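Local coordinates for DUF1436 domain-containing protein (Neisseria meningitidis, PDB 2GKP) that is of unknown function but probably acts as an immunity protein that neutralises a toxin of contact-dependent growth inhibition, at residues Val114-Ser128 with Ile155-Arg167. Sequence-based numbering, arbitrary orientation.
Sequences VDIWLHNGCLKISPS and IGAGLKLALSRCR. With EDO (1,2-ethanediol), chain C.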
loop_
_atom_site.group_PDB
_atom_site.type_symbol
_atom_site.label_atom_id
_atom_site.label_comp_id
_atom_site.label_asym_id
_atom_site.label_seq_id
_atom_site.Cartn_x
_atom_site.Cartn_y
_atom_site.Cartn_z
ATOM N N VAL A 114 2.293 5.364 2.676
ATOM C CA VAL A 114 3.278 4.550 3.362
ATOM C C VAL A 114 3.381 3.258 2.574
ATOM O O VAL A 114 2.360 2.723 2.138
ATOM C CB VAL A 114 2.766 4.281 4.823
ATOM C CG1 VAL A 114 3.520 3.144 5.489
ATOM C CG2 VAL A 114 2.825 5.517 5.713
ATOM N N ASP A 115 4.597 2.738 2.410
ATOM C CA ASP A 115 4.843 1.438 1.761
ATOM C C ASP A 115 5.233 0.411 2.812
ATOM O O ASP A 115 5.887 0.768 3.770
ATOM C CB ASP A 115 5.994 1.517 0.730
ATOM C CG ASP A 115 5.664 2.365 -0.491
ATOM O OD1 ASP A 115 4.503 2.798 -0.683
ATOM O OD2 ASP A 115 6.600 2.567 -1.299
ATOM N N ILE A 116 4.860 -0.841 2.606
ATOM C CA ILE A 116 5.260 -1.894 3.576
ATOM C C ILE A 116 5.878 -3.020 2.786
ATOM O O ILE A 116 5.297 -3.505 1.790
ATOM C CB ILE A 116 4.037 -2.457 4.382
ATOM C CG1 ILE A 116 3.317 -1.316 5.114
ATOM C CG2 ILE A 116 4.511 -3.485 5.390
ATOM C CD1 ILE A 116 2.086 -0.771 4.352
ATOM N N TRP A 117 7.090 -3.410 3.237
ATOM C CA TRP A 117 7.826 -4.525 2.641
ATOM C C TRP A 117 8.109 -5.581 3.713
ATOM O O TRP A 117 8.693 -5.258 4.728
ATOM C CB TRP A 117 9.128 -4.016 2.028
ATOM C CG TRP A 117 10.064 -5.126 1.589
ATOM C CD1 TRP A 117 9.747 -6.288 0.928
ATOM C CD2 TRP A 117 11.479 -5.150 1.785
ATOM N NE1 TRP A 117 10.891 -7.021 0.678
ATOM C CE2 TRP A 117 11.961 -6.350 1.211
ATOM C CE3 TRP A 117 12.390 -4.268 2.394
ATOM C CZ2 TRP A 117 13.315 -6.685 1.207
ATOM C CZ3 TRP A 117 13.740 -4.626 2.428
ATOM C CH2 TRP A 117 14.192 -5.818 1.812
ATOM N N LEU A 118 7.608 -6.802 3.493
ATOM C CA LEU A 118 7.897 -7.933 4.381
ATOM C C LEU A 118 8.851 -8.909 3.706
ATOM O O LEU A 118 8.620 -9.326 2.590
ATOM C CB LEU A 118 6.596 -8.672 4.670
ATOM C CG LEU A 118 6.696 -9.978 5.496
ATOM C CD1 LEU A 118 7.264 -9.704 6.874
ATOM C CD2 LEU A 118 5.307 -10.587 5.608
ATOM N N HIS A 119 9.887 -9.302 4.432
ATOM C CA HIS A 119 10.871 -10.249 3.907
ATOM C C HIS A 119 11.521 -10.937 5.092
ATOM O O HIS A 119 12.041 -10.263 5.985
ATOM C CB HIS A 119 11.937 -9.513 3.086
ATOM C CG HIS A 119 12.970 -10.421 2.500
ATOM N ND1 HIS A 119 14.197 -10.637 3.084
ATOM C CD2 HIS A 119 12.933 -11.198 1.394
ATOM C CE1 HIS A 119 14.889 -11.485 2.340
ATOM N NE2 HIS A 119 14.140 -11.852 1.317
ATOM N N ASN A 120 11.436 -12.273 5.125
ATOM C CA ASN A 120 11.983 -13.070 6.225
ATOM C C ASN A 120 11.623 -12.512 7.595
ATOM O O ASN A 120 12.464 -12.372 8.502
ATOM C CB ASN A 120 13.500 -13.222 6.068
ATOM C CG ASN A 120 13.878 -14.046 4.842
ATOM O OD1 ASN A 120 13.049 -14.752 4.261
ATOM N ND2 ASN A 120 15.141 -13.938 4.423
ATOM N N GLY A 121 10.337 -12.212 7.723
ATOM C CA GLY A 121 9.778 -11.825 8.993
ATOM C C GLY A 121 9.990 -10.361 9.336
ATOM O O GLY A 121 9.440 -9.908 10.300
ATOM N N CYS A 122 10.765 -9.626 8.544
ATOM C CA CYS A 122 11.056 -8.243 8.840
ATOM C C CYS A 122 10.098 -7.339 8.083
ATOM O O CYS A 122 9.986 -7.469 6.870
ATOM C CB CYS A 122 12.481 -7.898 8.421
ATOM S SG CYS A 122 12.934 -6.235 8.868
ATOM N N LEU A 123 9.443 -6.442 8.822
ATOM C CA LEU A 123 8.519 -5.457 8.224
ATOM C C LEU A 123 9.194 -4.093 8.135
ATOM O O LEU A 123 9.485 -3.484 9.177
ATOM C CB LEU A 123 7.251 -5.331 9.075
ATOM C CG LEU A 123 6.347 -6.542 9.024
ATOM C CD1 LEU A 123 5.428 -6.517 10.232
ATOM C CD2 LEU A 123 5.543 -6.487 7.718
ATOM N N LYS A 124 9.428 -3.597 6.915
ATOM C CA LYS A 124 9.944 -2.252 6.701
ATOM C C LYS A 124 8.749 -1.350 6.311
ATOM O O LYS A 124 8.139 -1.554 5.252
ATOM C CB LYS A 124 11.009 -2.256 5.594
ATOM C CG LYS A 124 11.642 -0.871 5.292
ATOM C CD LYS A 124 12.698 -1.016 4.215
ATOM C CE LYS A 124 13.321 0.294 3.792
ATOM N NZ LYS A 124 14.365 -0.040 2.815
ATOM N N ILE A 125 8.425 -0.392 7.187
ATOM C CA ILE A 125 7.243 0.458 6.980
ATOM C C ILE A 125 7.760 1.872 6.717
ATOM O O ILE A 125 8.329 2.493 7.604
ATOM C CB ILE A 125 6.280 0.409 8.189
ATOM C CG1 ILE A 125 5.928 -1.056 8.579
ATOM C CG2 ILE A 125 5.043 1.223 7.922
ATOM C CD1 ILE A 125 5.189 -1.199 9.964
ATOM N N SER A 126 7.589 2.347 5.489
ATOM C CA SER A 126 8.303 3.546 5.032
ATOM C C SER A 126 7.354 4.684 4.727
ATOM O O SER A 126 6.449 4.533 3.904
ATOM C CB SER A 126 9.057 3.253 3.743
ATOM O OG SER A 126 10.058 2.256 3.929
ATOM N N PRO A 127 7.580 5.836 5.359
ATOM C CA PRO A 127 6.795 7.036 5.063
ATOM C C PRO A 127 7.271 7.653 3.745
ATOM O O PRO A 127 8.200 7.141 3.114
ATOM C CB PRO A 127 7.116 7.946 6.253
ATOM C CG PRO A 127 8.534 7.550 6.595
ATOM C CD PRO A 127 8.605 6.074 6.391
ATOM N N SER A 128 6.682 8.760 3.341
ATOM C CA SER A 128 7.047 9.382 2.057
ATOM C C SER A 128 6.725 10.843 2.096
ATOM O O SER A 128 6.056 11.321 3.014
ATOM C CB SER A 128 6.280 8.746 0.897
ATOM O OG SER A 128 4.902 9.062 0.979
ATOM N N ILE A 155 1.642 -3.863 15.008
ATOM C CA ILE A 155 1.827 -3.481 13.618
ATOM C C ILE A 155 0.980 -2.246 13.283
ATOM O O ILE A 155 1.484 -1.302 12.651
ATOM C CB ILE A 155 1.611 -4.694 12.706
ATOM C CG1 ILE A 155 2.706 -5.732 13.009
ATOM C CG2 ILE A 155 1.682 -4.278 11.240
ATOM C CD1 ILE A 155 2.441 -7.084 12.414
ATOM N N GLY A 156 -0.273 -2.214 13.731
ATOM C CA GLY A 156 -1.136 -1.044 13.515
ATOM C C GLY A 156 -0.549 0.219 14.109
ATOM O O GLY A 156 -0.577 1.288 13.455
ATOM N N ALA A 157 0.015 0.117 15.319
ATOM C CA ALA A 157 0.680 1.260 15.938
ATOM C C ALA A 157 1.846 1.764 15.082
ATOM O O ALA A 157 2.062 2.996 14.928
ATOM C CB ALA A 157 1.116 0.974 17.416
ATOM N N GLY A 158 2.632 0.837 14.546
ATOM C CA GLY A 158 3.778 1.241 13.755
ATOM C C GLY A 158 3.329 1.822 12.424
ATOM O O GLY A 158 3.955 2.736 11.902
ATOM N N LEU A 159 2.213 1.348 11.893
ATOM C CA LEU A 159 1.672 1.949 10.661
ATOM C C LEU A 159 1.255 3.394 10.873
ATOM O O LEU A 159 1.543 4.270 10.033
ATOM C CB LEU A 159 0.484 1.144 10.126
ATOM C CG LEU A 159 0.926 -0.246 9.641
ATOM C CD1 LEU A 159 -0.221 -1.244 9.705
ATOM C CD2 LEU A 159 1.445 -0.113 8.230
ATOM N N LYS A 160 0.553 3.641 11.985
ATOM C CA LYS A 160 0.094 4.993 12.292
ATOM C C LYS A 160 1.290 5.911 12.552
ATOM O O LYS A 160 1.279 7.093 12.164
ATOM C CB LYS A 160 -0.854 4.946 13.504
ATOM C CG LYS A 160 -2.180 4.351 13.117
ATOM C CD LYS A 160 -3.231 4.558 14.202
ATOM C CE LYS A 160 -4.481 3.723 13.959
ATOM N NZ LYS A 160 -5.474 3.881 15.102
ATOM N N LEU A 161 2.324 5.374 13.183
ATOM C CA LEU A 161 3.545 6.116 13.429
ATOM C C LEU A 161 4.190 6.507 12.107
ATOM O O LEU A 161 4.602 7.674 11.907
ATOM C CB LEU A 161 4.523 5.296 14.272
ATOM C CG LEU A 161 5.885 5.913 14.579
ATOM C CD1 LEU A 161 5.745 7.257 15.335
ATOM C CD2 LEU A 161 6.773 4.968 15.370
ATOM N N ALA A 162 4.283 5.553 11.177
ATOM C CA ALA A 162 4.878 5.888 9.904
ATOM C C ALA A 162 4.040 6.937 9.167
ATOM O O ALA A 162 4.603 7.841 8.545
ATOM C CB ALA A 162 5.053 4.640 9.038
ATOM N N LEU A 163 2.709 6.810 9.198
ATOM C CA LEU A 163 1.856 7.828 8.574
ATOM C C LEU A 163 2.143 9.218 9.180
ATOM O O LEU A 163 2.207 10.236 8.458
ATOM C CB LEU A 163 0.387 7.421 8.708
ATOM C CG LEU A 163 -0.588 8.501 8.299
ATOM C CD1 LEU A 163 -0.433 8.668 6.844
ATOM C CD2 LEU A 163 -2.011 8.044 8.612
ATOM N N SER A 164 2.322 9.278 10.511
ATOM C CA SER A 164 2.623 10.562 11.160
ATOM C C SER A 164 3.921 11.208 10.685
ATOM O O SER A 164 4.126 12.420 10.809
ATOM C CB SER A 164 2.612 10.411 12.701
ATOM O OG SER A 164 3.816 9.835 13.151
ATOM N N ARG A 165 4.805 10.392 10.123
ATOM C CA ARG A 165 6.075 10.856 9.586
ATOM C C ARG A 165 5.998 11.288 8.104
ATOM O O ARG A 165 6.963 11.866 7.578
ATOM C CB ARG A 165 7.156 9.773 9.766
ATOM C CG ARG A 165 7.490 9.553 11.248
ATOM C CD ARG A 165 8.500 8.420 11.399
ATOM N NE ARG A 165 8.817 8.160 12.792
ATOM C CZ ARG A 165 9.573 7.141 13.188
ATOM N NH1 ARG A 165 10.049 6.266 12.292
ATOM N NH2 ARG A 165 9.797 6.971 14.475
ATOM N N CYS A 166 4.866 11.057 7.444
ATOM C CA CYS A 166 4.736 11.467 6.060
ATOM C C CYS A 166 4.641 12.971 5.957
ATOM O O CYS A 166 4.216 13.635 6.894
ATOM C CB CYS A 166 3.474 10.838 5.456
ATOM S SG CYS A 166 3.637 9.052 5.134
ATOM N N ARG A 167 5.056 13.525 4.826
ATOM C CA ARG A 167 5.076 14.968 4.612
ATOM C C ARG A 167 4.594 15.279 3.229
ATOM O O ARG A 167 4.399 14.359 2.415
ATOM C CB ARG A 167 6.490 15.488 4.787
ATOM C CG ARG A 167 7.005 15.422 6.229
ATOM C CD ARG A 167 6.181 16.305 7.187
ATOM N NE ARG A 167 6.721 16.309 8.553
ATOM C CZ ARG A 167 6.344 15.463 9.520
ATOM N NH1 ARG A 167 5.430 14.523 9.285
ATOM N NH2 ARG A 167 6.907 15.550 10.731
ATOM O OXT ARG A 167 4.391 16.469 2.922
HETATM C C1 EDO C . 6.260 5.339 0.906
HETATM O O1 EDO C . 7.692 5.209 0.851
HETATM C C2 EDO C . 5.752 5.773 -0.474
HETATM O O2 EDO C . 4.446 5.300 -0.823
#
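R165 rests its CB against the ring of P127, and its extended side chain then carries the guanidinium away, with L161 CG 3.8 Å above one face of that group, near the rim; NH1 is held by the backbone of D142. The guanidinium of R167 has the carbonyl carbon of S164 in plane at its edge, and its NH1 bonds to S164 O and C166 O, folding the last side chain back onto the backbone of S164 and C166. Both arginines belong to the C-terminal helix and its tail, which cover a β-hairpin of the antiparallel sheet, closed by a type I' turn from H119 to C122. The helix runs along strand 122-126 at 30°, its axis 8.3 Å away, an instructive case of a C-terminal helix packed on one side of a β-hairpin.

Aliphatic contacts carry the packing. L123 CD1 meets I155 CD1 at 3.7 Å, the two side chains crossing at about a right angle. With CG1 of I125 beside the backbone N (chi1 -52°), CG2 is left anti to that nitrogen, 3.6 Å from A162 CB. L159 CD2 spans the two strands from the helix side, touching I116 CG1 and I125 CG2, while its side chain also packs on V58 of helix 51-63. I125 CD1 lies over the backbone of G158, 4.3 Å from its carbonyl carbon.

After the helix, polar contacts join the apolar ones. The C166 thiol sits against V114 CG2, 3.7 Å from SG, and accepts a weak hydrogen bond from S128 N. Beside it, S128 OG is tied to S113 O, and R167 OXT forms a salt bridge with R129. R167 N donates to S128 O across the contact, 3.0 Å long, nearly straight at 164° and in the carbonyl plane.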